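Side-chain contacts in dihydrodipicolinate reductase N-terminus domain-containing protein (Mycobacterium smegmatis, PDB 6IAQ), which is a native amine dehydrogenase that binds NADP and probably uses the reduced cofactor for the asymmetric reductive amination of ketones: residues A67-L70 with E71-P75; A150-M153 with G154-H157; A188-D191 with E192-R195; Q303-T306 with C307-V311. One frame throughout, in Å; residues are numbered along the deposited sequence.

In the fold
The four contacts are local, each within one helix or at its end, and lie apart in the fold. Contact 1 closes helix 66-73 of the Rossmann-type domain, with buried apolar residues on one side and polar ones at the surface. Contact 3 lies at the surface on helix 187-195, where Phe190 of an aromatic pair packs on the mixed sheet and a salt bridge is formed toward the outside. Contacts 2 and 4 are buried, and threonines and backbone carbonyls dominate their chemistry; their centres are about 24 Å apart within one chain, yet across the dimer Thr155 of contact 2 meets Thr308 of contact 4 in the second subunit. Contact 4 alone touches NADP.

Contact 1 of 4, residues A67-L70 with E71-P75; sequences AEVL and EQTHP
The C-terminal end of helix 66-73, in the Rossmann-type NADP-binding domain, is where Leu70 meets His74 and Pro75. His74 N donates to Leu70 O at 2.8 Å with an N-H...O angle of 151°, although His74 has already left helical geometry with a positive phi. The imidazole also folds back over the same oxygen: Leu70 O lies 3.4 Å above the plane of the His74 ring, over its centre. Beyond it, Pro75 packs its CG against Leu70 CD2 at 3.8 Å, the two side chains crossing at about a right angle. One residue earlier, Thr73 OG1 donates to Val69 O at 2.7 Å. Its chi1 of 64° tucks the hydroxyl between backbone N and carbonyl carbon, from where it reaches the oxygen above the carbonyl plane; Thr73 N adds a weak bond to the same oxygen. On the outer side, Glu68 and Gln72 run alongside each other, carboxylate and amide planes only 20° apart, and Gln72 NE2 lies 3.2 Å from the methylene carbon CG of Glu68. Glu71 OE2 instead bonds His99. Inward, Val69, Thr73 and Pro75 rest on Val11 of strand 9-13. The geometry is that of a helix terminated by a left-handed residue and a following proline, on the way from a Rossmann helix into the parallel strand 77-80.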
loop_
_atom_site.group_PDB
_atom_site.type_symbol
_atom_site.label_atom_id
_atom_site.label_comp_id
_atom_site.label_asym_id
_atom_site.label_seq_id
_atom_site.Cartn_x
_atom_site.Cartn_y
_atom_site.Cartn_z
ATOM N N ALA A 67 -32.150 9.885 15.647
ATOM C CA ALA A 67 -33.227 9.897 14.614
ATOM C C ALA A 67 -33.698 11.348 14.415
ATOM O O ALA A 67 -33.819 11.795 13.264
ATOM C CB ALA A 67 -34.337 8.974 15.003
ATOM N N GLU A 68 -33.864 12.100 15.496
ATOM C CA GLU A 68 -34.325 13.511 15.448
ATOM C C GLU A 68 -33.281 14.360 14.706
ATOM O O GLU A 68 -33.663 15.196 13.858
ATOM C CB GLU A 68 -34.614 14.025 16.856
ATOM C CG GLU A 68 -35.121 15.451 16.885
ATOM C CD GLU A 68 -35.774 15.838 18.197
ATOM O OE1 GLU A 68 -35.035 16.079 19.170
ATOM O OE2 GLU A 68 -37.026 15.857 18.252
ATOM N N VAL A 69 -32.000 14.176 15.006
ATOM C CA VAL A 69 -30.919 14.955 14.335
ATOM C C VAL A 69 -30.948 14.647 12.828
ATOM O O VAL A 69 -30.827 15.600 12.035
ATOM C CB VAL A 69 -29.547 14.664 14.952
ATOM C CG1 VAL A 69 -28.410 15.231 14.125
ATOM C CG2 VAL A 69 -29.481 15.197 16.358
ATOM N N LEU A 70 -31.099 13.378 12.436
ATOM C CA LEU A 70 -31.065 13.000 11.002
ATOM C C LEU A 70 -32.312 13.555 10.292
ATOM O O LEU A 70 -32.175 14.053 9.162
ATOM C CB LEU A 70 -30.967 11.477 10.881
ATOM C CG LEU A 70 -29.656 10.846 11.368
ATOM C CD1 LEU A 70 -29.503 9.427 10.856
ATOM C CD2 LEU A 70 -28.425 11.650 10.993
ATOM N N GLU A 71 -33.485 13.466 10.924
ATOM C CA GLU A 71 -34.768 13.974 10.368
ATOM C C GLU A 71 -34.657 15.495 10.218
ATOM O O GLU A 71 -35.134 16.023 9.203
ATOM C CB GLU A 71 -35.946 13.503 11.225
ATOM C CG GLU A 71 -36.195 12.000 11.057
ATOM C CD GLU A 71 -36.993 11.307 12.151
ATOM O OE1 GLU A 71 -37.551 12.024 13.015
ATOM O OE2 GLU A 71 -37.069 10.050 12.141
ATOM N N GLN A 72 -34.014 16.180 11.158
ATOM C CA GLN A 72 -33.899 17.661 11.153
ATOM C C GLN A 72 -32.846 18.141 10.124
ATOM O O GLN A 72 -33.026 19.262 9.603
ATOM C CB GLN A 72 -33.604 18.173 12.565
ATOM C CG GLN A 72 -34.822 18.110 13.478
ATOM C CD GLN A 72 -34.518 18.593 14.880
ATOM O OE1 GLN A 72 -33.406 19.028 15.201
ATOM N NE2 GLN A 72 -35.484 18.408 15.764
ATOM N N THR A 73 -31.769 17.385 9.865
ATOM C CA THR A 73 -30.599 17.905 9.113
ATOM C C THR A 73 -30.353 17.160 7.789
ATOM O O THR A 73 -29.719 17.782 6.915
ATOM C CB THR A 73 -29.342 17.914 9.991
ATOM O OG1 THR A 73 -29.051 16.556 10.310
ATOM C CG2 THR A 73 -29.510 18.756 11.239
ATOM N N HIS A 74 -30.787 15.915 7.633
ATOM C CA HIS A 74 -30.546 15.074 6.426
ATOM C C HIS A 74 -29.135 15.278 5.884
ATOM O O HIS A 74 -28.935 15.751 4.756
ATOM C CB HIS A 74 -31.616 15.326 5.380
ATOM C CG HIS A 74 -32.924 14.748 5.788
ATOM N ND1 HIS A 74 -33.877 15.496 6.471
ATOM C CD2 HIS A 74 -33.420 13.497 5.694
ATOM C CE1 HIS A 74 -34.918 14.726 6.714
ATOM N NE2 HIS A 74 -34.652 13.495 6.263
ATOM N N PRO A 75 -28.095 14.876 6.655
ATOM C CA PRO A 75 -26.715 15.047 6.222
ATOM C C PRO A 75 -26.360 14.077 5.085
ATOM O O PRO A 75 -27.021 13.079 4.920
ATOM C CB PRO A 75 -25.931 14.704 7.502
ATOM C CG PRO A 75 -26.788 13.637 8.162
ATOM C CD PRO A 75 -28.196 14.139 7.923
#

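Contact 2 of 4, residues A150-M153 with G154-H157; sequences ALLM and GTAH
Leu152 O is gripped twice by Thr155, by the hydroxyl OG1 at 2.7 Å and by the backbone N at 2.9 Å. The two donors approach differently: OG1 lies in the carbonyl plane with a C=O...O angle of 153°, whereas N stands above that plane. A chi1 of 75° places OG1 between the backbone N and the carbonyl carbon of Thr155, and this turns the hydroxyl back toward the last turn of the helix. The site is the C-terminal end of helix 141-153, which runs into a type I beta turn from Met153 to Ala156 and then into strand 158-169. The change from helix to turn can be followed in the backbone bonds. Gly154 N still reaches four residues back to Ala150 O at 3.1 Å, and adds a weak bond to Leu151 O; Thr155 N and Ala156 N then reach back only three. All the touching residues are buried. Leu152 and Met153 pack on Ile287 of strand 282-288, and Thr155 and Ala156 on Leu293 of strand 293-296, so that the helix end is held against the mixed sheet. The carbonyls of the turn serve the dimer: Gly154 O and Ala156 O both accept from Asn312 ND2 of the second subunit, and Thr155 O pairs with Thr308 OG1 of that subunit. Within the turn, Ala156 N closes on Met153 O at 3.0 Å, and the Ala156 methyl CB lies 3.4 Å from the same oxygen.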
loop_
_atom_site.group_PDB
_atom_site.type_symbol
_atom_site.label_atom_id
_atom_site.label_comp_id
_atom_site.label_asym_id
_atom_site.label_seq_id
_atom_site.Cartn_x
_atom_site.Cartn_y
_atom_site.Cartn_z
ATOM N N ALA A 150 -2.314 -6.356 1.763
ATOM C CA ALA A 150 -2.695 -6.947 0.463
ATOM C C ALA A 150 -1.751 -6.442 -0.641
ATOM O O ALA A 150 -1.378 -7.235 -1.525
ATOM C CB ALA A 150 -4.140 -6.650 0.152
ATOM N N LEU A 151 -1.385 -5.158 -0.623
ATOM C CA LEU A 151 -0.447 -4.597 -1.624
ATOM C C LEU A 151 0.918 -5.310 -1.504
ATOM O O LEU A 151 1.492 -5.693 -2.536
ATOM C CB LEU A 151 -0.345 -3.085 -1.422
ATOM C CG LEU A 151 0.632 -2.352 -2.348
ATOM C CD1 LEU A 151 0.335 -2.599 -3.813
ATOM C CD2 LEU A 151 0.608 -0.851 -2.083
ATOM N N LEU A 152 1.439 -5.464 -0.290
ATOM C CA LEU A 152 2.730 -6.157 -0.059
ATOM C C LEU A 152 2.639 -7.590 -0.601
ATOM O O LEU A 152 3.601 -8.044 -1.257
ATOM C CB LEU A 152 3.068 -6.166 1.426
ATOM C CG LEU A 152 4.413 -6.783 1.785
ATOM C CD1 LEU A 152 5.521 -5.840 1.339
ATOM C CD2 LEU A 152 4.504 -7.079 3.264
ATOM N N MET A 153 1.518 -8.277 -0.331
ATOM C CA MET A 153 1.230 -9.646 -0.859
ATOM C C MET A 153 1.308 -9.667 -2.392
ATOM O O MET A 153 1.733 -10.685 -2.979
ATOM C CB MET A 153 -0.141 -10.134 -0.379
ATOM C CG MET A 153 -0.173 -10.449 1.105
ATOM S SD MET A 153 -1.889 -10.709 1.666
ATOM C CE MET A 153 -2.330 -12.113 0.640
ATOM N N GLY A 154 0.942 -8.567 -3.037
ATOM C CA GLY A 154 1.032 -8.395 -4.493
ATOM C C GLY A 154 2.461 -8.469 -5.026
ATOM O O GLY A 154 2.613 -8.536 -6.244
ATOM N N THR A 155 3.482 -8.367 -4.173
ATOM C CA THR A 155 4.905 -8.447 -4.613
ATOM C C THR A 155 5.446 -9.868 -4.427
ATOM O O THR A 155 6.656 -10.087 -4.717
ATOM C CB THR A 155 5.761 -7.407 -3.898
ATOM O OG1 THR A 155 5.997 -7.813 -2.554
ATOM C CG2 THR A 155 5.135 -6.042 -3.968
ATOM N N ALA A 156 4.612 -10.810 -3.959
ATOM C CA ALA A 156 5.049 -12.199 -3.688
ATOM C C ALA A 156 4.759 -13.071 -4.914
ATOM O O ALA A 156 3.752 -12.812 -5.605
ATOM C CB ALA A 156 4.373 -12.739 -2.464
ATOM N N HIS A 157 5.638 -14.033 -5.197
ATOM C CA HIS A 157 5.399 -15.106 -6.199
ATOM C C HIS A 157 4.619 -16.247 -5.550
ATOM O O HIS A 157 3.669 -16.731 -6.142
ATOM C CB HIS A 157 6.724 -15.646 -6.760
ATOM C CG HIS A 157 6.506 -16.577 -7.906
ATOM N ND1 HIS A 157 6.990 -17.866 -7.911
ATOM C CD2 HIS A 157 5.859 -16.403 -9.073
ATOM C CE1 HIS A 157 6.635 -18.452 -9.031
ATOM N NE2 HIS A 157 5.965 -17.567 -9.768
#

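Contact 3 of 4, residues A188-D191 with E192-R195; sequences AEFD and EWVR
One face of the Phe190 ring carries the indole of Trp193, whose CE3 stands 4.0 Å above the ring plane and offset toward the rim. The phenyl ring and the six-membered ring of the indole are inclined at 57° with centroids 5.5 Å apart, an oblique pairing that is neither a stack nor a T-shaped contact; CE2 of Phe190 comes to 3.8 Å from Trp193 CZ3. Val194 meets the same phenyl ring obliquely, its CB 3.8 Å from Phe190 CE1. Both neighbours are reached because Phe190 CG lies anti to the backbone N, chi1 -177°, which carries the ring along the helix toward its C-terminal turn. On helix 187-195, Phe190 and Val194 face the mixed sheet, Phe190 touching Thr226 and Pro228 of strand 219-230 and Val249 and Phe252 of strand 249-260, while Trp193 lies against Gln182 and Arg199. On another side of the helix, Asp191 and Arg195 form an i to i+4 salt bridge, OD1 to NH2 at 2.8 Å. It is not the flat, side-on pairing of the two groups, since their planes stand 89° apart and OD1 lies over a guanidinium face. Arg195 NE adds only a weak bond to Asp191 OD2, 3.2 Å long and poorly aligned.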
loop_
_atom_site.group_PDB
_atom_site.type_symbol
_atom_site.label_atom_id
_atom_site.label_comp_id
_atom_site.label_asym_id
_atom_site.label_seq_id
_atom_site.Cartn_x
_atom_site.Cartn_y
_atom_site.Cartn_z
ATOM N N ALA A 188 -9.185 -12.921 37.758
ATOM C CA ALA A 188 -10.360 -13.820 37.914
ATOM C C ALA A 188 -11.551 -13.259 37.117
ATOM O O ALA A 188 -12.200 -14.049 36.369
ATOM C CB ALA A 188 -10.685 -14.012 39.378
ATOM N N GLU A 189 -11.803 -11.952 37.207
ATOM C CA GLU A 189 -12.869 -11.290 36.395
ATOM C C GLU A 189 -12.566 -11.503 34.899
ATOM O O GLU A 189 -13.487 -11.854 34.107
ATOM C CB GLU A 189 -12.959 -9.804 36.730
ATOM C CG GLU A 189 -13.632 -9.524 38.066
ATOM C CD GLU A 189 -13.505 -8.093 38.573
ATOM O OE1 GLU A 189 -12.593 -7.370 38.149
ATOM O OE2 GLU A 189 -14.290 -7.706 39.428
ATOM N N PHE A 190 -11.297 -11.344 34.514
ATOM C CA PHE A 190 -10.865 -11.467 33.096
ATOM C C PHE A 190 -11.128 -12.895 32.622
ATOM O O PHE A 190 -11.641 -13.088 31.504
ATOM C CB PHE A 190 -9.384 -11.094 32.897
ATOM C CG PHE A 190 -8.974 -11.149 31.444
ATOM C CD1 PHE A 190 -8.587 -12.341 30.857
ATOM C CD2 PHE A 190 -9.045 -10.018 30.642
ATOM C CE1 PHE A 190 -8.236 -12.386 29.516
ATOM C CE2 PHE A 190 -8.732 -10.078 29.291
ATOM C CZ PHE A 190 -8.330 -11.260 28.723
ATOM N N ASP A 191 -10.750 -13.888 33.430
ATOM C CA ASP A 191 -10.855 -15.308 33.006
ATOM C C ASP A 191 -12.336 -15.673 32.821
ATOM O O ASP A 191 -12.632 -16.455 31.890
ATOM C CB ASP A 191 -10.158 -16.245 33.991
ATOM C CG ASP A 191 -10.019 -17.666 33.474
ATOM O OD1 ASP A 191 -9.492 -17.852 32.357
ATOM O OD2 ASP A 191 -10.493 -18.580 34.176
ATOM N N GLU A 192 -13.237 -15.162 33.665
ATOM C CA GLU A 192 -14.698 -15.437 33.526
ATOM C C GLU A 192 -15.180 -14.777 32.227
ATOM O O GLU A 192 -15.866 -15.431 31.428
ATOM C CB GLU A 192 -15.464 -14.950 34.750
ATOM C CG GLU A 192 -16.901 -15.440 34.786
ATOM C CD GLU A 192 -17.722 -14.804 35.894
ATOM O OE1 GLU A 192 -17.119 -14.314 36.887
ATOM O OE2 GLU A 192 -18.962 -14.772 35.756
ATOM N N TRP A 193 -14.794 -13.528 32.000
ATOM C CA TRP A 193 -15.201 -12.769 30.789
ATOM C C TRP A 193 -14.719 -13.464 29.512
ATOM O O TRP A 193 -15.539 -13.670 28.581
ATOM C CB TRP A 193 -14.687 -11.335 30.872
ATOM C CG TRP A 193 -14.906 -10.580 29.604
ATOM C CD1 TRP A 193 -16.062 -9.989 29.186
ATOM C CD2 TRP A 193 -13.921 -10.340 28.578
ATOM N NE1 TRP A 193 -15.866 -9.394 27.965
ATOM C CE2 TRP A 193 -14.560 -9.575 27.580
ATOM C CE3 TRP A 193 -12.573 -10.676 28.420
ATOM C CZ2 TRP A 193 -13.890 -9.163 26.431
ATOM C CZ3 TRP A 193 -11.911 -10.258 27.288
ATOM C CH2 TRP A 193 -12.563 -9.516 26.313
ATOM N N VAL A 194 -13.431 -13.806 29.431
ATOM C CA VAL A 194 -12.808 -14.243 28.145
ATOM C C VAL A 194 -13.357 -15.619 27.758
ATOM O O VAL A 194 -13.398 -15.900 26.542
ATOM C CB VAL A 194 -11.266 -14.203 28.200
ATOM C CG1 VAL A 194 -10.678 -15.345 29.016
ATOM C CG2 VAL A 194 -10.677 -14.144 26.785
ATOM N N ARG A 195 -13.809 -16.408 28.737
ATOM C CA ARG A 195 -14.359 -17.776 28.534
ATOM C C ARG A 195 -15.866 -17.721 28.230
ATOM O O ARG A 195 -16.419 -18.735 27.792
ATOM C CB ARG A 195 -14.118 -18.616 29.792
ATOM C CG ARG A 195 -12.665 -19.005 30.015
ATOM C CD ARG A 195 -12.564 -20.291 30.837
ATOM N NE ARG A 195 -11.346 -20.375 31.633
ATOM C CZ ARG A 195 -10.121 -20.561 31.149
ATOM N NH1 ARG A 195 -9.908 -20.707 29.851
ATOM N NH2 ARG A 195 -9.096 -20.614 31.981
#

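Contact 4 of 4, residues Q303-T306 with C307-V311; sequences QTTT and CTQMV. With NAP (NADP nicotinamide-adenine-dinucleotide phosphate), chain F.
Gln309 folds back along helix 302-312, the buried helix that packs on the Rossmann-type domain beside the nicotinamide, onto Thr305 O: its CB lies 3.2 Å from that oxygen, CG 3.1 Å, CD 3.5 Å, and NE2 ends in a hydrogen bond of 2.9 Å. With CG anti to the carbonyl carbon, chi1 -73°, the chain runs beside the side chain of Thr305 and points the same way. Thr305 O therefore accepts two bonds from one residue, Gln309 N and Gln309 NE2, which reach it from opposite faces of the carbonyl plane. The amide is held at both ends, as NE2 also donates to Tyr140 O and OE1 bonds Thr143 OG1; these several grips should fix its rotation. One residue back, Thr308 N bonds Thr304 O at 3.0 Å in the carbonyl plane, and the CG2 methyls of these two threonines approach to 4.1 Å. Cys307 and Met310 pack on Val22 of helix 17-28. Thr306 belongs to the NADP pocket. Thr306 OG1, bonded to Thr302 O, lies 3.4 Å from NADP C4N, the nicotinamide carbon that exchanges hydride in such dehydrogenases, and Thr306 CG2 comes to 3.2 Å from the same C4N.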
loop_
_atom_site.group_PDB
_atom_site.type_symbol
_atom_site.label_atom_id
_atom_site.label_comp_id
_atom_site.label_asym_id
_atom_site.label_seq_id
_atom_site.Cartn_x
_atom_site.Cartn_y
_atom_site.Cartn_z
ATOM N N GLN A 303 -3.446 6.474 16.747
ATOM C CA GLN A 303 -4.518 7.417 17.135
ATOM C C GLN A 303 -4.795 8.380 15.973
ATOM O O GLN A 303 -5.944 8.541 15.589
ATOM C CB GLN A 303 -4.112 8.183 18.400
ATOM C CG GLN A 303 -5.245 9.038 18.958
ATOM C CD GLN A 303 -4.719 10.149 19.829
ATOM O OE1 GLN A 303 -4.114 11.095 19.340
ATOM N NE2 GLN A 303 -4.943 10.038 21.122
ATOM N N THR A 304 -3.786 9.040 15.434
ATOM C CA THR A 304 -4.027 10.069 14.407
ATOM C C THR A 304 -4.580 9.387 13.156
ATOM O O THR A 304 -5.548 9.947 12.590
ATOM C CB THR A 304 -2.786 10.906 14.101
ATOM O OG1 THR A 304 -2.253 11.419 15.315
ATOM C CG2 THR A 304 -3.085 12.046 13.150
ATOM N N THR A 305 -4.006 8.260 12.715
ATOM C CA THR A 305 -4.380 7.628 11.421
ATOM C C THR A 305 -5.710 6.874 11.576
ATOM O O THR A 305 -6.349 6.568 10.544
ATOM C CB THR A 305 -3.269 6.749 10.838
ATOM O OG1 THR A 305 -2.993 5.662 11.730
ATOM C CG2 THR A 305 -1.997 7.527 10.548
ATOM N N THR A 306 -6.168 6.580 12.787
ATOM C CA THR A 306 -7.570 6.139 12.976
ATOM C C THR A 306 -8.487 7.217 12.378
ATOM O O THR A 306 -9.398 6.912 11.568
ATOM C CB THR A 306 -7.898 5.922 14.452
ATOM O OG1 THR A 306 -7.206 4.783 14.938
ATOM C CG2 THR A 306 -9.380 5.759 14.698
ATOM N N CYS A 307 -8.222 8.461 12.732
ATOM C CA CYS A 307 -9.119 9.625 12.460
ATOM C C CYS A 307 -8.924 10.089 11.010
ATOM O O CYS A 307 -9.935 10.293 10.325
ATOM C CB CYS A 307 -8.837 10.709 13.488
ATOM S SG CYS A 307 -9.238 10.120 15.154
ATOM N N THR A 308 -7.675 10.199 10.538
ATOM C CA THR A 308 -7.373 10.629 9.141
ATOM C C THR A 308 -7.975 9.632 8.165
ATOM O O THR A 308 -8.500 10.070 7.144
ATOM C CB THR A 308 -5.879 10.755 8.833
ATOM O OG1 THR A 308 -5.266 9.465 9.000
ATOM C CG2 THR A 308 -5.249 11.834 9.677
ATOM N N GLN A 309 -7.941 8.336 8.466
ATOM C CA GLN A 309 -8.458 7.348 7.497
ATOM C C GLN A 309 -9.976 7.464 7.391
ATOM O O GLN A 309 -10.476 7.470 6.251
ATOM C CB GLN A 309 -7.937 5.963 7.826
ATOM C CG GLN A 309 -6.454 5.838 7.483
ATOM C CD GLN A 309 -5.954 4.460 7.795
ATOM O OE1 GLN A 309 -6.044 3.557 6.977
ATOM N NE2 GLN A 309 -5.446 4.293 8.997
ATOM N N MET A 310 -10.697 7.573 8.510
ATOM C CA MET A 310 -12.173 7.734 8.458
ATOM C C MET A 310 -12.497 9.019 7.694
ATOM O O MET A 310 -13.387 8.994 6.864
ATOM C CB MET A 310 -12.824 7.775 9.853
ATOM C CG MET A 310 -14.333 7.926 9.757
ATOM S SD MET A 310 -15.235 7.330 11.238
ATOM C CE MET A 310 -14.579 8.546 12.371
ATOM N N VAL A 311 -11.814 10.112 7.968
ATOM C CA VAL A 311 -12.071 11.417 7.291
ATOM C C VAL A 311 -11.801 11.275 5.792
ATOM O O VAL A 311 -12.711 11.612 4.998
ATOM C CB VAL A 311 -11.269 12.548 7.941
ATOM C CG1 VAL A 311 -11.316 13.838 7.124
ATOM C CG2 VAL A 311 -11.760 12.797 9.361
HETATM P PA NAP F . -14.992 7.131 23.775
HETATM O O1A NAP F . -14.139 8.284 24.029
HETATM O O2A NAP F . -15.573 6.224 24.900
HETATM O O5B NAP F . -16.229 7.681 22.862
HETATM C C5B NAP F . -17.434 6.932 22.651
HETATM C C4B NAP F . -18.572 7.921 22.437
HETATM O O4B NAP F . -19.795 7.250 22.147
HETATM C C3B NAP F . -18.867 8.849 23.646
HETATM O O3B NAP F . -18.873 10.183 23.083
HETATM C C2B NAP F . -20.274 8.504 24.127
HETATM O O2B NAP F . -21.062 9.654 24.506
HETATM C C1B NAP F . -20.840 8.015 22.830
HETATM N N9A NAP F . -22.001 7.128 22.889
HETATM C C8A NAP F . -22.134 5.929 23.490
HETATM N N7A NAP F . -23.346 5.443 23.197
HETATM C C5A NAP F . -23.938 6.307 22.339
HETATM C C6A NAP F . -25.219 6.415 21.595
HETATM N N6A NAP F . -26.149 5.475 21.696
HETATM N N1A NAP F . -25.424 7.485 20.829
HETATM C C2A NAP F . -24.519 8.473 20.670
HETATM N N3A NAP F . -23.323 8.463 21.303
HETATM C C4A NAP F . -23.050 7.424 22.143
HETATM O O3 NAP F . -14.268 6.053 22.766
HETATM P PN NAP F . -13.322 6.447 21.462
HETATM O O1N NAP F . -11.858 6.347 21.758
HETATM O O2N NAP F . -13.809 7.696 20.816
HETATM O O5D NAP F . -13.788 5.138 20.670
HETATM C C5D NAP F . -15.090 4.910 20.117
HETATM C C4D NAP F . -15.229 3.606 19.383
HETATM O O4D NAP F . -14.353 3.660 18.209
HETATM C C3D NAP F . -14.853 2.439 20.252
HETATM O O3D NAP F . -15.727 1.336 20.093
HETATM C C2D NAP F . -13.449 2.081 19.748
HETATM O O2D NAP F . -13.168 0.703 20.030
HETATM C C1D NAP F . -13.557 2.478 18.247
HETATM N N1N NAP F . -12.237 2.762 17.656
HETATM C C2N NAP F . -11.927 2.152 16.528
HETATM C C3N NAP F . -10.670 2.345 15.973
HETATM C C7N NAP F . -10.289 1.707 14.655
HETATM O O7N NAP F . -9.106 1.809 14.331
HETATM N N7N NAP F . -11.203 1.105 13.873
HETATM C C4N NAP F . -9.768 3.194 16.614
HETATM C C5N NAP F . -10.120 3.830 17.800
HETATM C C6N NAP F . -11.380 3.586 18.286
HETATM P P2B NAP F . -20.664 10.599 25.731
HETATM O O1X NAP F . -19.411 11.343 25.368
HETATM O O2X NAP F . -21.765 11.658 25.763
HETATM O O3X NAP F . -20.624 9.549 26.845
#